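Local coordinates for KauB (Pseudomonas aeruginosa PAO1, PDB 6B4R), which oxidises a broad range of aldehydes, aminoaldehydes among them, to carboxylic acids as an NAD(P)+-dependent aldehyde dehydrogenase, at the interface of chains A and B. Sequence-based numbering; all coordinates share one arbitrary frame. Chains: chain A, KauB; chain B, KauB.

The interface of chains A and B. Residues chain A 149, 493-496; chain B 453-457.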
loop_
_atom_site.group_PDB
_atom_site.type_symbol
_atom_site.label_atom_id
_atom_site.label_comp_id
_atom_site.label_asym_id
_atom_site.label_seq_id
_atom_site.Cartn_x
_atom_site.Cartn_y
_atom_site.Cartn_z
ATOM N N GLU A 149 -13.930 17.130 -6.090
ATOM C CA GLU A 149 -13.939 16.649 -4.715
ATOM C C GLU A 149 -12.592 16.030 -4.354
ATOM O O GLU A 149 -11.951 15.386 -5.186
ATOM C CB GLU A 149 -15.070 15.632 -4.524
ATOM C CG GLU A 149 -15.451 15.370 -3.076
ATOM C CD GLU A 149 -16.746 14.585 -2.944
ATOM O OE1 GLU A 149 -17.229 14.046 -3.963
ATOM O OE2 GLU A 149 -17.286 14.511 -1.820
ATOM N N THR A 493 -11.345 12.952 5.467
ATOM C CA THR A 493 -11.629 14.350 5.164
ATOM C C THR A 493 -12.087 14.521 3.719
ATOM O O THR A 493 -11.276 14.485 2.794
ATOM C CB THR A 493 -10.400 15.245 5.406
ATOM O OG1 THR A 493 -9.930 15.067 6.747
ATOM C CG2 THR A 493 -10.757 16.708 5.188
ATOM N N TRP A 494 -13.390 14.709 3.532
ATOM C CA TRP A 494 -13.952 14.877 2.196
ATOM C C TRP A 494 -14.232 16.344 1.896
ATOM O O TRP A 494 -15.138 16.949 2.471
ATOM C CB TRP A 494 -15.220 14.034 2.031
ATOM C CG TRP A 494 -15.037 12.864 1.111
ATOM C CD1 TRP A 494 -15.707 12.622 -0.055
ATOM C CD2 TRP A 494 -14.110 11.782 1.271
ATOM N NE1 TRP A 494 -15.262 11.454 -0.626
ATOM C CE2 TRP A 494 -14.281 10.919 0.168
ATOM C CE3 TRP A 494 -13.155 11.456 2.241
ATOM C CZ2 TRP A 494 -13.531 9.755 0.007
ATOM C CZ3 TRP A 494 -12.410 10.300 2.079
ATOM C CH2 TRP A 494 -12.603 9.463 0.971
ATOM N N ILE A 495 -13.443 16.903 0.984
ATOM C CA ILE A 495 -13.499 18.324 0.669
ATOM C C ILE A 495 -14.186 18.568 -0.666
ATOM O O ILE A 495 -13.723 18.097 -1.706
ATOM C CB ILE A 495 -12.084 18.924 0.599
ATOM C CG1 ILE A 495 -11.278 18.533 1.838
ATOM C CG2 ILE A 495 -12.148 20.437 0.433
ATOM C CD1 ILE A 495 -9.804 18.827 1.717
ATOM N N LYS A 496 -15.288 19.307 -0.635
ATOM C CA LYS A 496 -15.984 19.685 -1.857
ATOM C C LYS A 496 -15.328 20.913 -2.484
ATOM O O LYS A 496 -15.215 21.962 -1.848
ATOM C CB LYS A 496 -17.466 19.946 -1.575
ATOM C CG LYS A 496 -18.265 20.382 -2.795
ATOM C CD LYS A 496 -19.763 20.336 -2.525
ATOM C CE LYS A 496 -20.404 19.084 -3.118
ATOM N NZ LYS A 496 -19.790 17.819 -2.620
ATOM N N VAL B 453 -14.668 14.266 8.499
ATOM C CA VAL B 453 -14.739 15.723 8.464
ATOM C C VAL B 453 -15.106 16.202 7.064
ATOM O O VAL B 453 -14.376 15.961 6.103
ATOM C CB VAL B 453 -13.416 16.385 8.888
ATOM C CG1 VAL B 453 -13.496 17.892 8.690
ATOM C CG2 VAL B 453 -13.087 16.047 10.334
ATOM N N TRP B 454 -16.242 16.883 6.954
ATOM C CA TRP B 454 -16.724 17.332 5.655
ATOM C C TRP B 454 -16.532 18.835 5.470
ATOM O O TRP B 454 -17.039 19.639 6.249
ATOM C CB TRP B 454 -18.187 16.922 5.460
ATOM C CG TRP B 454 -18.401 15.442 5.655
ATOM C CD1 TRP B 454 -17.778 14.432 4.982
ATOM C CD2 TRP B 454 -19.293 14.811 6.584
ATOM N NE1 TRP B 454 -18.224 13.214 5.432
ATOM C CE2 TRP B 454 -19.156 13.418 6.415
ATOM C CE3 TRP B 454 -20.194 15.288 7.542
ATOM C CZ2 TRP B 454 -19.886 12.496 7.166
ATOM C CZ3 TRP B 454 -20.920 14.371 8.287
ATOM C CH2 TRP B 454 -20.761 12.992 8.095
ATOM N N VAL B 455 -15.782 19.206 4.436
ATOM C CA VAL B 455 -15.495 20.607 4.159
ATOM C C VAL B 455 -16.367 21.135 3.022
ATOM O O VAL B 455 -16.395 20.559 1.933
ATOM C CB VAL B 455 -14.010 20.820 3.806
ATOM C CG1 VAL B 455 -13.715 22.301 3.620
ATOM C CG2 VAL B 455 -13.120 20.232 4.887
ATOM N N ASN B 456 -17.070 22.235 3.292
ATOM C CA ASN B 456 -17.977 22.867 2.329
ATOM C C ASN B 456 -19.045 21.922 1.776
ATOM O O ASN B 456 -19.428 22.009 0.609
ATOM C CB ASN B 456 -17.198 23.544 1.196
ATOM C CG ASN B 456 -16.338 24.694 1.690
ATOM O OD1 ASN B 456 -16.587 25.253 2.758
ATOM N ND2 ASN B 456 -15.321 25.054 0.914
ATOM N N GLN B 457 -19.513 21.023 2.637
ATOM C CA GLN B 457 -20.600 20.102 2.331
ATOM C C GLN B 457 -20.978 19.393 3.624
ATOM O O GLN B 457 -20.314 19.567 4.648
ATOM C CB GLN B 457 -20.174 19.074 1.280
ATOM C CG GLN B 457 -19.030 18.171 1.719
ATOM C CD GLN B 457 -18.757 17.049 0.734
ATOM O OE1 GLN B 457 -19.668 16.545 0.076
ATOM N NE2 GLN B 457 -17.494 16.655 0.624
HETATM O O HOH W 1 -14.671 24.830 -1.682
#
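The indole of B:Trp454 meets A:Trp494 at its edge: CD1 lies 3.9 Å from CB of A:Trp494, and that CB is in the plane of the indole. The second flat group, the side-chain amide of B:Gln457, is gripped both at its edge and over its plane. In that plane, NE2 donates to the carboxylate OE2 of A:Glu149 at 3.3 Å, a long bond that meets the oxygen on its anti side and somewhat out of the carboxylate plane, with the two planes 51° apart. Above the plane of its C=O, and not on a lone pair, the amide oxygen OE1 receives the side-chain amine NZ of A:Lys496 at 3.0 Å. The lysine chain leaves with CG anti to its backbone N, runs past B:Asn456 O and the CB of B:Gln457, then bends at chi3 (-101°) and chi4 to bring NZ to the amide. The glutamine is otherwise extended, but its CG stands between the backbone N and carbonyl carbon (chi1 62°), which sends the amide back over the strand pairing.

There B:Gln457 NE2 also bonds A:Trp494 O at 3.0 Å, from above the carbonyl plane, while B:Val455 N reaches the same oxygen from the opposite face at 3.1 Å. One backbone acceptor thus serves both the sheet and a side chain. Held by A:Glu149 OE2 and A:Trp494 O at NE2 and by A:Lys496 NZ at OE1, the amide should be fixed in its rotation. The pairing continues with A:Trp494 N to B:Val453 O and A:Lys496 N to B:Val455 O. On the other side of the sheet, A:Ile495 and B:Val455 lie side by side, CG2 of the former 3.9 Å from CB of the latter. Where strand 452-455 of chain B gives way to a loop, a water bridges A:Lys496 O and B:Asn456 ND2.

The whole is a parallel beta pairing in which strand 488-496 of chain A, with strand 149-157 bringing in A:Glu149, extends the sheet of chain B at strand 452-455, as in the oligomerisation arm typical of aldehyde dehydrogenases, and so likely helps join the subunits. The centre of the contact lies about 36 Å from A:Glu267, remote from this predicted active-site residue.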